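Local coordinates for WbbZ protein (Klebsiella pneumoniae subsp. pneumoniae NTUH-K2044, PDB 6X1L) that is of unknown function but belongs to the polysaccharide pyruvyl transferase family and may therefore act on surface polysaccharides, at residues V25-P30 / N196-D201; I38-Y43 / F204-S209; Q169-R174 / V222-R227; H189-T194 / R211-F216. All coordinates share one frame; numbering follows the deposited sequence.

Contact 1: V25-P30 / N196-D201; sequences VYKANP and NGDYWD
K27 NZ is gripped by three oxygens: D198 OD1, D201 OD2 and A28 O. The contact joins the C-terminal end of strand 23-27, in the six-stranded parallel sheet, to the loop that leads into helix 203-218. The chain has two separate parallel sheets, consistent with the GT-B clan of its family, and the contact ties the loop from the smaller one to the larger. K27 NZ lies 3.0 Å from D198 OD1 and 3.0 Å from D201 OD2, and both are salt bridges. Each carboxylate oxygen uses its syn lone pair. K27 and D198 meet tip to tip, whereas D201 crosses the lysine at about a right angle. The lysine chain bends at chi2 and again at chi4 (71°), and the second bend sets NZ. The bond from K27 NZ to A28 O is short, 2.6 Å. The other oxygen of D201 holds the backbone: A28 N donates to D201 OD1 at 2.9 Å. A water bridges D201 OD1 and Y26 O. Beside this network P30 lies alongside D198, pointing the same way, with P30 CG 3.3 Å from D198 OD1. A28 CB packs on W200 CB. The indole of W200 donates through NE1 to G31 O, outside the two segments. At the edge of the same ring, near its plane, N29 O sits 3.3 Å from W200 CD1.

Contact 2: I38-Y43 / F204-S209; sequences IASATY and FLARNS
S40 and A39 of helix 33-48 pack against A206 of helix 203-218, and this is the tight part of the contact. The two helical segments approach to 8.2 Å between axes, at a crossing angle of -116°. Small side chains allow this. A39 CB is 4.1 Å from A206 CB, and S40 OG reaches 3.6 Å from the same methyl. S40 points toward helix 203-218, and its OG stands anti to its own carbonyl carbon (chi1 -53°). S40 OG comes 2.8 Å from A206 O, but its hydrogen bonds are to G36 O and T210 OG1. T210 OG1 also bonds to A206 O. The Y43 ring meets A206 CB with its edge, CE2 at 4.3 Å. The other part of the contact is more open, since R207 is partly exposed. Its chain runs extended from CG to NE past S40, with S40 CB 4.0 Å from R207 CG. Y43 CB then lies over one face of the guanidinium, 3.3 Å from R207 NH2. That group forms salt bridges to D44 and E47 of helix 33-48. Close packing of methyls and a hydroxyl therefore joins the buried part, while charge ties R207 to acids beyond segment 38-43.

Contact 3: Q169-R174 / V222-R227; sequences QANCFR and VVNTDR
N171 and N224 stand side by side on one face of a parallel sheet, pointing the same way. They sit on neighbouring strands, 167-172 at the edge of the four-stranded sheet and 220-225 next to it. Helix 203-218 comes between these strands in the chain, which makes a beta-alpha-beta crossover. N224 ND2 donates to N171 OD1 at 3.1 Å, in the plane of the N224 amide, and the two amides are turned 34° apart. N224 OD1 is taken by N242 ND2 of the next strand. On the same face the Q169 amide is turned 86° against that of N224, and Q169 CG packs on V222 CB. A170 and N224 each bond through both N and O: A170 N to V222 O, N224 N to A170 O, and C172 N to N224 O. Beyond this ladder, F173 lays one ring face over T225 CA, a CH-pi contact 4.2 Å from the ring centroid. D226 OD1 takes the backbone N of R174 at 3.0 Å on its syn lone pair. T225 OG1 donates to C172 O at 2.6 Å and accepts from R227 N, an ST turn at the start of helix 228-236. The two arginines cross at about a right angle, and the R227 guanidinium is bound to D190 by a salt bridge. R174 CG lies over one face of that guanidinium, 3.6 Å from R227 NH2.

Contact 4: H189-T194 / R211-F216; sequences HDISLT and RCMINF
The loop after strand 167-172 folds back here onto helix 203-218, within the smaller-sheet half of the protein. H189, I191 and S192 of the loop meet M213 and F216 of the helix. I191 points into the contact and lies between the two helix residues. Its CG2 sits over one face of the F216 ring, 4.0 Å from the ring centroid, a CH-pi contact. I191 CG1 takes the position between backbone N and carbonyl carbon (chi1 58°). This puts I191 CG1 4.0 Å from M213 CE. M213 is a selenomethionine whose chain bends at chi3 (77°), which sets CE. The same methyl touches S192 OG at 4.0 Å. H189 CB is 3.7 Å from F216 CZ, and F216 CE1 lies over one face of the imidazole. The two ring planes are tilted 43° to each other, with centroids 5.3 Å apart. No hydrogen bond crosses the segments, and the contact is mainly carbon against carbon. Backbone bonds of H189 to N171 and of S192 to A33 hold the loop to the edge strand and to the start of helix 33-48. V230 of helix 228-236 packs on I191, S192 and M213, and W195 of the second subunit packs on I191.

Overall arrangement
Contacts 2 and 4 are buried, while contacts 1 and 3 are partly so. Helix 203-218 serves both buried contacts: contact 2 joins it to helix 33-48 beside the six-stranded sheet, and contact 4 to the loop beside the four-stranded one. Both touch the second subunit, as does contact 1 through Y199 alone. Neither has a hydrogen bond between its segments; contact 4 is mainly apolar, while contact 2 mixes methyls with a serine hydroxyl and an arginine. Contact 1 relies on lysine and aspartate charge, and contact 3 on backbone and side-chain hydrogen bonds. Contacts 1 and 2 adjoin through W200 O and Y43 OH. Contact 4 is nested in the loop closed by contact 3.

Contact 1: V25-P30 / N196-D201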
loop_
_atom_site.group_PDB
_atom_site.type_symbol
_atom_site.label_atom_id
_atom_site.label_comp_id
_atom_site.label_asym_id
_atom_site.label_seq_id
_atom_site.Cartn_x
_atom_site.Cartn_y
_atom_site.Cartn_z
ATOM N N VAL A 25 -23.922 12.620 0.707
ATOM C CA VAL A 25 -22.806 12.882 1.609
ATOM C C VAL A 25 -22.216 11.525 1.959
ATOM O O VAL A 25 -22.876 10.707 2.612
ATOM C CB VAL A 25 -23.245 13.638 2.868
ATOM C CG1 VAL A 25 -22.043 13.921 3.758
ATOM C CG2 VAL A 25 -23.967 14.927 2.495
ATOM N N TYR A 26 -20.984 11.269 1.523
ATOM C CA TYR A 26 -20.413 9.929 1.558
ATOM C C TYR A 26 -19.345 9.821 2.637
ATOM O O TYR A 26 -18.440 10.659 2.711
ATOM C CB TYR A 26 -19.828 9.551 0.194
ATOM C CG TYR A 26 -19.081 8.233 0.191
ATOM C CD1 TYR A 26 -19.756 7.031 0.339
ATOM C CD2 TYR A 26 -17.697 8.193 0.031
ATOM C CE1 TYR A 26 -19.082 5.825 0.335
ATOM C CE2 TYR A 26 -17.012 6.990 0.025
ATOM C CZ TYR A 26 -17.711 5.809 0.176
ATOM O OH TYR A 26 -17.042 4.609 0.171
ATOM N N LYS A 27 -19.455 8.783 3.465
ATOM C CA LYS A 27 -18.439 8.429 4.450
ATOM C C LYS A 27 -17.950 7.023 4.136
ATOM O O LYS A 27 -18.705 6.054 4.276
ATOM C CB LYS A 27 -18.982 8.501 5.875
ATOM C CG LYS A 27 -17.925 8.176 6.927
ATOM C CD LYS A 27 -16.788 9.190 6.881
ATOM C CE LYS A 27 -15.588 8.753 7.721
ATOM N NZ LYS A 27 -14.849 7.609 7.110
ATOM N N ALA A 28 -16.694 6.914 3.712
ATOM C CA ALA A 28 -16.097 5.609 3.468
ATOM C C ALA A 28 -15.927 4.854 4.780
ATOM O O ALA A 28 -15.584 5.436 5.811
ATOM C CB ALA A 28 -14.742 5.762 2.773
ATOM N N ASN A 29 -16.169 3.557 4.732
ATOM C CA ASN A 29 -15.956 2.713 5.901
ATOM C C ASN A 29 -14.468 2.655 6.232
ATOM O O ASN A 29 -13.658 2.366 5.346
ATOM C CB ASN A 29 -16.490 1.308 5.630
ATOM C CG ASN A 29 -16.463 0.422 6.859
ATOM O OD1 ASN A 29 -16.877 0.833 7.941
ATOM N ND2 ASN A 29 -15.970 -0.804 6.697
ATOM N N PRO A 30 -14.069 2.945 7.466
ATOM C CA PRO A 30 -12.672 2.737 7.862
ATOM C C PRO A 30 -12.380 1.266 8.115
ATOM O O PRO A 30 -13.275 0.456 8.368
ATOM C CB PRO A 30 -12.538 3.548 9.158
ATOM C CG PRO A 30 -13.763 4.417 9.217
ATOM C CD PRO A 30 -14.831 3.661 8.499
ATOM N N ASN A 196 -4.271 0.373 7.281
ATOM C CA ASN A 196 -5.317 0.014 8.236
ATOM C C ASN A 196 -5.696 1.245 9.049
ATOM O O ASN A 196 -4.958 1.642 9.954
ATOM C CB ASN A 196 -4.853 -1.118 9.147
ATOM C CG ASN A 196 -5.936 -1.583 10.094
ATOM O OD1 ASN A 196 -7.125 -1.516 9.778
ATOM N ND2 ASN A 196 -5.532 -2.050 11.268
ATOM N N GLY A 197 -6.847 1.830 8.741
ATOM C CA GLY A 197 -7.298 3.015 9.450
ATOM C C GLY A 197 -8.365 3.742 8.648
ATOM O O GLY A 197 -8.947 3.189 7.716
ATOM N N ASP A 198 -8.598 4.996 9.034
ATOM C CA ASP A 198 -9.607 5.837 8.389
ATOM C C ASP A 198 -8.991 6.599 7.214
ATOM O O ASP A 198 -8.907 7.826 7.195
ATOM C CB ASP A 198 -10.229 6.789 9.405
ATOM C CG ASP A 198 -11.516 7.425 8.903
ATOM O OD1 ASP A 198 -12.088 6.923 7.913
ATOM O OD2 ASP A 198 -11.954 8.432 9.499
ATOM N N TYR A 199 -8.558 5.832 6.214
ATOM C CA TYR A 199 -7.867 6.392 5.062
ATOM C C TYR A 199 -8.732 6.497 3.816
ATOM O O TYR A 199 -8.388 7.255 2.905
ATOM C CB TYR A 199 -6.639 5.540 4.713
ATOM C CG TYR A 199 -5.618 5.436 5.820
ATOM C CD1 TYR A 199 -4.836 6.526 6.167
ATOM C CD2 TYR A 199 -5.428 4.245 6.507
ATOM C CE1 TYR A 199 -3.894 6.438 7.180
ATOM C CE2 TYR A 199 -4.488 4.147 7.523
ATOM C CZ TYR A 199 -3.725 5.246 7.852
ATOM O OH TYR A 199 -2.792 5.156 8.860
ATOM N N TRP A 200 -9.845 5.776 3.759
ATOM C CA TRP A 200 -10.430 5.421 2.476
ATOM C C TRP A 200 -11.342 6.493 1.891
ATOM O O TRP A 200 -11.918 6.267 0.821
ATOM C CB TRP A 200 -11.149 4.082 2.622
ATOM C CG TRP A 200 -10.237 3.083 3.276
ATOM C CD1 TRP A 200 -10.457 2.401 4.436
ATOM C CD2 TRP A 200 -8.927 2.699 2.826
ATOM N NE1 TRP A 200 -9.379 1.594 4.723
ATOM C CE2 TRP A 200 -8.427 1.760 3.750
ATOM C CE3 TRP A 200 -8.137 3.049 1.725
ATOM C CZ2 TRP A 200 -7.170 1.167 3.607
ATOM C CZ3 TRP A 200 -6.889 2.460 1.583
ATOM C CH2 TRP A 200 -6.420 1.529 2.518
ATOM N N ASP A 201 -11.445 7.662 2.524
ATOM C CA ASP A 201 -12.090 8.804 1.887
ATOM C C ASP A 201 -11.220 9.451 0.814
ATOM O O ASP A 201 -11.692 10.354 0.113
ATOM C CB ASP A 201 -12.474 9.838 2.946
ATOM C CG ASP A 201 -13.512 9.305 3.922
ATOM O OD1 ASP A 201 -14.612 8.913 3.471
ATOM O OD2 ASP A 201 -13.225 9.265 5.136
HETATM O O HOH W 1 -15.680 10.635 1.763
#

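Contact 2: I38-Y43 / F204-S209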
loop_
_atom_site.group_PDB
_atom_site.type_symbol
_atom_site.label_atom_id
_atom_site.label_comp_id
_atom_site.label_asym_id
_atom_site.label_seq_id
_atom_site.Cartn_x
_atom_site.Cartn_y
_atom_site.Cartn_z
ATOM N N ILE A 38 -13.377 -1.978 -0.963
ATOM C CA ILE A 38 -14.783 -1.576 -1.027
ATOM C C ILE A 38 -14.894 -0.128 -1.477
ATOM O O ILE A 38 -15.740 0.217 -2.311
ATOM C CB ILE A 38 -15.473 -1.791 0.334
ATOM C CG1 ILE A 38 -15.370 -3.255 0.756
ATOM C CG2 ILE A 38 -16.946 -1.365 0.266
ATOM C CD1 ILE A 38 -16.065 -3.562 2.060
ATOM N N ALA A 39 -14.014 0.735 -0.964
ATOM C CA ALA A 39 -14.074 2.145 -1.328
ATOM C C ALA A 39 -13.698 2.350 -2.788
ATOM O O ALA A 39 -14.377 3.089 -3.512
ATOM C CB ALA A 39 -13.176 2.966 -0.407
ATOM N N SER A 40 -12.613 1.708 -3.239
ATOM C CA SER A 40 -12.231 1.783 -4.647
ATOM C C SER A 40 -13.408 1.430 -5.548
ATOM O O SER A 40 -13.744 2.173 -6.476
ATOM C CB SER A 40 -11.053 0.844 -4.928
ATOM O OG SER A 40 -9.976 1.089 -4.040
ATOM N N ALA A 41 -14.045 0.288 -5.281
ATOM C CA ALA A 41 -15.192 -0.141 -6.078
ATOM C C ALA A 41 -16.366 0.821 -5.954
ATOM O O ALA A 41 -17.119 1.007 -6.917
ATOM C CB ALA A 41 -15.618 -1.546 -5.659
ATOM N N THR A 42 -16.545 1.437 -4.786
ATOM C CA THR A 42 -17.607 2.427 -4.641
ATOM C C THR A 42 -17.313 3.668 -5.473
ATOM O O THR A 42 -18.222 4.245 -6.080
ATOM C CB THR A 42 -17.789 2.790 -3.169
ATOM O OG1 THR A 42 -18.034 1.598 -2.413
ATOM C CG2 THR A 42 -18.972 3.731 -2.994
ATOM N N TYR A 43 -16.044 4.087 -5.532
ATOM C CA TYR A 43 -15.701 5.220 -6.384
ATOM C C TYR A 43 -15.892 4.871 -7.854
ATOM O O TYR A 43 -16.357 5.704 -8.639
ATOM C CB TYR A 43 -14.268 5.680 -6.098
ATOM C CG TYR A 43 -14.101 6.211 -4.691
ATOM C CD1 TYR A 43 -14.982 7.156 -4.181
ATOM C CD2 TYR A 43 -13.090 5.744 -3.861
ATOM C CE1 TYR A 43 -14.852 7.639 -2.893
ATOM C CE2 TYR A 43 -12.949 6.219 -2.566
ATOM C CZ TYR A 43 -13.833 7.166 -2.089
ATOM O OH TYR A 43 -13.698 7.642 -0.804
ATOM N N PHE A 204 -7.635 8.170 -4.359
ATOM C CA PHE A 204 -6.351 7.742 -4.904
ATOM C C PHE A 204 -5.683 6.725 -3.988
ATOM O O PHE A 204 -5.221 5.670 -4.441
ATOM C CB PHE A 204 -5.449 8.954 -5.130
ATOM C CG PHE A 204 -5.895 9.826 -6.266
ATOM C CD1 PHE A 204 -5.423 9.606 -7.552
ATOM C CD2 PHE A 204 -6.791 10.861 -6.051
ATOM C CE1 PHE A 204 -5.833 10.406 -8.602
ATOM C CE2 PHE A 204 -7.209 11.665 -7.096
ATOM C CZ PHE A 204 -6.729 11.437 -8.374
ATOM N N LEU A 205 -5.654 7.016 -2.686
ATOM C CA LEU A 205 -5.085 6.079 -1.725
ATOM C C LEU A 205 -5.841 4.757 -1.727
ATOM O O LEU A 205 -5.225 3.687 -1.640
ATOM C CB LEU A 205 -5.079 6.713 -0.332
ATOM C CG LEU A 205 -4.514 5.904 0.835
ATOM C CD1 LEU A 205 -3.187 5.256 0.460
ATOM C CD2 LEU A 205 -4.342 6.812 2.039
ATOM N N ALA A 206 -7.176 4.801 -1.842
ATOM C CA ALA A 206 -7.936 3.555 -1.893
ATOM C C ALA A 206 -7.590 2.755 -3.141
ATOM O O ALA A 206 -7.383 1.538 -3.073
ATOM C CB ALA A 206 -9.451 3.836 -1.838
ATOM N N ARG A 207 -7.540 3.413 -4.299
ATOM C CA ARG A 207 -7.294 2.672 -5.534
ATOM C C ARG A 207 -5.860 2.149 -5.597
ATOM O O ARG A 207 -5.621 1.032 -6.073
ATOM C CB ARG A 207 -7.607 3.548 -6.746
ATOM C CG ARG A 207 -9.118 3.709 -6.988
ATOM C CD ARG A 207 -9.399 4.055 -8.440
ATOM N NE ARG A 207 -10.826 4.222 -8.721
ATOM C CZ ARG A 207 -11.445 5.397 -8.730
ATOM N NH1 ARG A 207 -10.766 6.504 -8.467
ATOM N NH2 ARG A 207 -12.742 5.470 -9.008
ATOM N N ASN A 208 -4.892 2.926 -5.109
ATOM C CA ASN A 208 -3.506 2.470 -5.185
ATOM C C ASN A 208 -3.214 1.384 -4.155
ATOM O O ASN A 208 -2.463 0.445 -4.446
ATOM C CB ASN A 208 -2.561 3.659 -5.039
ATOM C CG ASN A 208 -2.519 4.507 -6.289
ATOM O OD1 ASN A 208 -2.548 3.986 -7.403
ATOM N ND2 ASN A 208 -2.464 5.816 -6.115
ATOM N N SER A 209 -3.814 1.469 -2.964
ATOM C CA SER A 209 -3.732 0.347 -2.034
ATOM C C SER A 209 -4.334 -0.912 -2.641
ATOM O O SER A 209 -3.812 -2.018 -2.449
ATOM C CB SER A 209 -4.433 0.687 -0.721
ATOM O OG SER A 209 -4.535 -0.466 0.100
#

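Contact 3: Q169-R174 / V222-R227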
loop_
_atom_site.group_PDB
_atom_site.type_symbol
_atom_site.label_atom_id
_atom_site.label_comp_id
_atom_site.label_asym_id
_atom_site.label_seq_id
_atom_site.Cartn_x
_atom_site.Cartn_y
_atom_site.Cartn_z
ATOM N N GLN A 169 1.705 -21.040 -4.388
ATOM C CA GLN A 169 0.695 -20.782 -3.369
ATOM C C GLN A 169 1.006 -19.512 -2.591
ATOM O O GLN A 169 2.151 -19.278 -2.194
ATOM C CB GLN A 169 0.592 -21.949 -2.387
ATOM C CG GLN A 169 -0.432 -22.996 -2.758
ATOM C CD GLN A 169 -0.673 -23.974 -1.631
ATOM O OE1 GLN A 169 0.086 -24.018 -0.663
ATOM N NE2 GLN A 169 -1.736 -24.760 -1.744
ATOM N N ALA A 170 -0.033 -18.713 -2.352
ATOM C CA ALA A 170 0.031 -17.549 -1.481
ATOM C C ALA A 170 -0.837 -17.801 -0.257
ATOM O O ALA A 170 -2.000 -18.193 -0.389
ATOM C CB ALA A 170 -0.446 -16.286 -2.203
ATOM N N ASN A 171 -0.271 -17.582 0.927
ATOM C CA ASN A 171 -0.997 -17.686 2.188
ATOM C C ASN A 171 -1.269 -16.280 2.704
ATOM O O ASN A 171 -0.329 -15.519 2.956
ATOM C CB ASN A 171 -0.204 -18.493 3.216
ATOM C CG ASN A 171 -0.036 -19.945 2.818
ATOM O OD1 ASN A 171 -0.875 -20.511 2.119
ATOM N ND2 ASN A 171 1.051 -20.560 3.269
ATOM N N CYS A 172 -2.552 -15.935 2.863
ATOM C CA CYS A 172 -2.969 -14.599 3.309
ATOM C C CYS A 172 -3.960 -14.759 4.462
ATOM O O CYS A 172 -5.171 -14.596 4.287
ATOM C CB CYS A 172 -3.566 -13.802 2.145
ATOM S SG CYS A 172 -2.474 -13.680 0.688
ATOM N N PHE A 173 -3.441 -15.065 5.648
ATOM C CA PHE A 173 -4.268 -15.363 6.806
ATOM C C PHE A 173 -4.128 -14.292 7.880
ATOM O O PHE A 173 -3.080 -13.657 8.032
ATOM C CB PHE A 173 -3.915 -16.731 7.397
ATOM C CG PHE A 173 -4.342 -17.882 6.539
ATOM C CD1 PHE A 173 -5.601 -18.439 6.684
ATOM C CD2 PHE A 173 -3.485 -18.406 5.583
ATOM C CE1 PHE A 173 -6.000 -19.498 5.895
ATOM C CE2 PHE A 173 -3.876 -19.467 4.790
ATOM C CZ PHE A 173 -5.137 -20.014 4.946
ATOM N N ARG A 174 -5.213 -14.124 8.633
ATOM C CA ARG A 174 -5.272 -13.149 9.714
ATOM C C ARG A 174 -4.194 -13.431 10.754
ATOM O O ARG A 174 -4.085 -14.550 11.264
ATOM C CB ARG A 174 -6.665 -13.191 10.348
ATOM C CG ARG A 174 -6.969 -12.066 11.303
ATOM C CD ARG A 174 -8.454 -12.042 11.622
ATOM N NE ARG A 174 -8.757 -11.116 12.707
ATOM C CZ ARG A 174 -8.807 -11.467 13.987
ATOM N NH1 ARG A 174 -8.577 -12.725 14.340
ATOM N NH2 ARG A 174 -9.088 -10.561 14.913
ATOM N N VAL A 222 -2.399 -20.100 -6.837
ATOM C CA VAL A 222 -3.323 -20.521 -5.791
ATOM C C VAL A 222 -3.232 -19.539 -4.631
ATOM O O VAL A 222 -2.138 -19.107 -4.252
ATOM C CB VAL A 222 -3.019 -21.960 -5.318
ATOM C CG1 VAL A 222 -3.933 -22.356 -4.166
ATOM C CG2 VAL A 222 -3.165 -22.939 -6.473
ATOM N N VAL A 223 -4.386 -19.180 -4.073
ATOM C CA VAL A 223 -4.477 -18.260 -2.945
ATOM C C VAL A 223 -5.258 -18.940 -1.829
ATOM O O VAL A 223 -6.379 -19.414 -2.048
ATOM C CB VAL A 223 -5.147 -16.934 -3.352
ATOM C CG1 VAL A 223 -5.219 -15.989 -2.164
ATOM C CG2 VAL A 223 -4.399 -16.289 -4.511
ATOM N N ASN A 224 -4.661 -18.994 -0.638
ATOM C CA ASN A 224 -5.298 -19.534 0.558
ATOM C C ASN A 224 -5.535 -18.380 1.525
ATOM O O ASN A 224 -4.587 -17.680 1.893
ATOM C CB ASN A 224 -4.421 -20.603 1.215
ATOM C CG ASN A 224 -4.030 -21.716 0.261
ATOM O OD1 ASN A 224 -4.884 -22.337 -0.368
ATOM N ND2 ASN A 224 -2.728 -21.976 0.153
ATOM N N THR A 225 -6.782 -18.187 1.955
ATOM C CA THR A 225 -7.049 -17.025 2.792
ATOM C C THR A 225 -8.301 -17.224 3.637
ATOM O O THR A 225 -9.189 -18.009 3.290
ATOM C CB THR A 225 -7.193 -15.754 1.942
ATOM O OG1 THR A 225 -7.347 -14.617 2.798
ATOM C CG2 THR A 225 -8.395 -15.851 1.011
ATOM N N ASP A 226 -8.336 -16.510 4.767
ATOM C CA ASP A 226 -9.539 -16.283 5.560
ATOM C C ASP A 226 -9.928 -14.807 5.559
ATOM O O ASP A 226 -10.656 -14.353 6.450
ATOM C CB ASP A 226 -9.347 -16.786 6.994
ATOM C CG ASP A 226 -8.264 -16.017 7.760
ATOM O OD1 ASP A 226 -7.658 -15.086 7.198
ATOM O OD2 ASP A 226 -8.017 -16.347 8.940
ATOM N N ARG A 227 -9.420 -14.050 4.588
ATOM C CA ARG A 227 -9.676 -12.624 4.452
ATOM C C ARG A 227 -10.637 -12.420 3.290
ATOM O O ARG A 227 -10.296 -12.731 2.144
ATOM C CB ARG A 227 -8.373 -11.860 4.206
ATOM C CG ARG A 227 -7.431 -11.806 5.391
ATOM C CD ARG A 227 -7.975 -10.898 6.478
ATOM N NE ARG A 227 -6.921 -10.430 7.374
ATOM C CZ ARG A 227 -7.140 -9.669 8.442
ATOM N NH1 ARG A 227 -8.378 -9.296 8.750
ATOM N NH2 ARG A 227 -6.124 -9.284 9.205
#

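Contact 4: H189-T194 / R211-F216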
loop_
_atom_site.group_PDB
_atom_site.type_symbol
_atom_site.label_atom_id
_atom_site.label_comp_id
_atom_site.label_asym_id
_atom_site.label_seq_id
_atom_site.Cartn_x
_atom_site.Cartn_y
_atom_site.Cartn_z
ATOM N N HIS A 189 1.370 -13.843 4.293
ATOM C CA HIS A 189 1.372 -12.426 3.934
ATOM C C HIS A 189 -0.036 -11.889 4.183
ATOM O O HIS A 189 -0.921 -12.049 3.338
ATOM C CB HIS A 189 1.785 -12.224 2.479
ATOM C CG HIS A 189 3.150 -12.750 2.155
ATOM N ND1 HIS A 189 3.415 -14.094 2.002
ATOM C CD2 HIS A 189 4.325 -12.110 1.945
ATOM C CE1 HIS A 189 4.694 -14.260 1.716
ATOM N NE2 HIS A 189 5.269 -13.072 1.676
ATOM N N ASP A 190 -0.248 -11.255 5.337
ATOM C CA ASP A 190 -1.552 -10.671 5.662
ATOM C C ASP A 190 -1.654 -9.300 4.995
ATOM O O ASP A 190 -1.547 -8.246 5.625
ATOM C CB ASP A 190 -1.743 -10.575 7.168
ATOM C CG ASP A 190 -3.197 -10.346 7.558
ATOM O OD1 ASP A 190 -4.069 -10.397 6.665
ATOM O OD2 ASP A 190 -3.469 -10.116 8.754
ATOM N N ILE A 191 -1.861 -9.332 3.676
ATOM C CA ILE A 191 -1.857 -8.107 2.882
ATOM C C ILE A 191 -3.030 -7.197 3.203
ATOM O O ILE A 191 -3.017 -6.022 2.816
ATOM C CB ILE A 191 -1.842 -8.450 1.380
ATOM C CG1 ILE A 191 -3.057 -9.309 1.019
ATOM C CG2 ILE A 191 -0.536 -9.172 1.019
ATOM C CD1 ILE A 191 -3.225 -9.547 -0.469
ATOM N N SER A 192 -4.048 -7.708 3.901
ATOM C CA SER A 192 -5.129 -6.846 4.366
ATOM C C SER A 192 -4.643 -5.854 5.414
ATOM O O SER A 192 -5.135 -4.722 5.465
ATOM C CB SER A 192 -6.273 -7.691 4.934
ATOM O OG SER A 192 -6.776 -8.583 3.958
ATOM N N LEU A 193 -3.680 -6.247 6.247
ATOM C CA LEU A 193 -3.207 -5.405 7.336
ATOM C C LEU A 193 -2.098 -4.444 6.913
ATOM O O LEU A 193 -1.324 -3.996 7.764
ATOM C CB LEU A 193 -2.726 -6.268 8.505
ATOM C CG LEU A 193 -3.801 -6.863 9.412
ATOM C CD1 LEU A 193 -3.166 -7.468 10.655
ATOM C CD2 LEU A 193 -4.841 -5.813 9.789
ATOM N N THR A 194 -2.012 -4.106 5.628
ATOM C CA THR A 194 -0.998 -3.166 5.165
ATOM C C THR A 194 -1.389 -1.741 5.538
ATOM O O THR A 194 -0.804 -1.149 6.450
ATOM C CB THR A 194 -0.793 -3.308 3.657
ATOM O OG1 THR A 194 -2.052 -3.183 2.982
ATOM C CG2 THR A 194 -0.185 -4.674 3.343
ATOM N N ARG A 211 -4.495 -1.580 -5.867
ATOM C CA ARG A 211 -3.519 -2.035 -6.854
ATOM C C ARG A 211 -2.433 -2.879 -6.201
ATOM O O ARG A 211 -2.056 -3.932 -6.731
ATOM C CB ARG A 211 -2.910 -0.838 -7.583
ATOM C CG ARG A 211 -3.862 -0.197 -8.578
ATOM C CD ARG A 211 -3.199 0.887 -9.425
ATOM N NE ARG A 211 -4.153 1.437 -10.386
ATOM C CZ ARG A 211 -4.844 2.559 -10.203
ATOM N NH1 ARG A 211 -4.675 3.278 -9.100
ATOM N NH2 ARG A 211 -5.702 2.969 -11.128
ATOM N N CYS A 212 -1.934 -2.443 -5.039
ATOM C CA CYS A 212 -0.914 -3.207 -4.322
ATOM C C CYS A 212 -1.377 -4.633 -4.053
ATOM O O CYS A 212 -0.673 -5.598 -4.371
ATOM C CB CYS A 212 -0.563 -2.510 -3.010
ATOM S SG CYS A 212 0.428 -1.015 -3.197
HETATM N N MSE A 213 -2.559 -4.788 -3.463
HETATM C CA MSE A 213 -3.064 -6.116 -3.142
HETATM C C MSE A 213 -3.211 -6.954 -4.404
HETATM O O MSE A 213 -2.846 -8.131 -4.431
HETATM C CB MSE A 213 -4.414 -6.028 -2.419
HETATM C CG MSE A 213 -4.373 -5.288 -1.083
HETATM SE SE MSE A 213 -6.196 -5.252 -0.323
HETATM C CE MSE A 213 -6.264 -7.076 0.342
ATOM N N ILE A 214 -3.751 -6.330 -5.453
ATOM C CA ILE A 214 -3.926 -7.024 -6.726
ATOM C C ILE A 214 -2.574 -7.384 -7.337
ATOM O O ILE A 214 -2.381 -8.507 -7.820
ATOM C CB ILE A 214 -4.777 -6.169 -7.683
ATOM C CG1 ILE A 214 -6.238 -6.155 -7.221
ATOM C CG2 ILE A 214 -4.658 -6.680 -9.117
ATOM C CD1 ILE A 214 -7.149 -5.346 -8.108
ATOM N N ASN A 215 -1.617 -6.442 -7.330
ATOM C CA ASN A 215 -0.277 -6.744 -7.834
ATOM C C ASN A 215 0.304 -7.968 -7.145
ATOM O O ASN A 215 0.912 -8.827 -7.794
ATOM C CB ASN A 215 0.664 -5.556 -7.629
ATOM C CG ASN A 215 0.319 -4.370 -8.497
ATOM O OD1 ASN A 215 -0.350 -4.498 -9.523
ATOM N ND2 ASN A 215 0.787 -3.202 -8.091
ATOM N N PHE A 216 0.139 -8.053 -5.824
ATOM C CA PHE A 216 0.660 -9.193 -5.080
ATOM C C PHE A 216 0.027 -10.489 -5.562
ATOM O O PHE A 216 0.724 -11.473 -5.836
ATOM C CB PHE A 216 0.411 -8.991 -3.584
ATOM C CG PHE A 216 0.803 -10.170 -2.742
ATOM C CD1 PHE A 216 2.122 -10.342 -2.341
ATOM C CD2 PHE A 216 -0.142 -11.111 -2.356
ATOM C CE1 PHE A 216 2.493 -11.424 -1.568
ATOM C CE2 PHE A 216 0.224 -12.201 -1.582
ATOM C CZ PHE A 216 1.544 -12.355 -1.188
#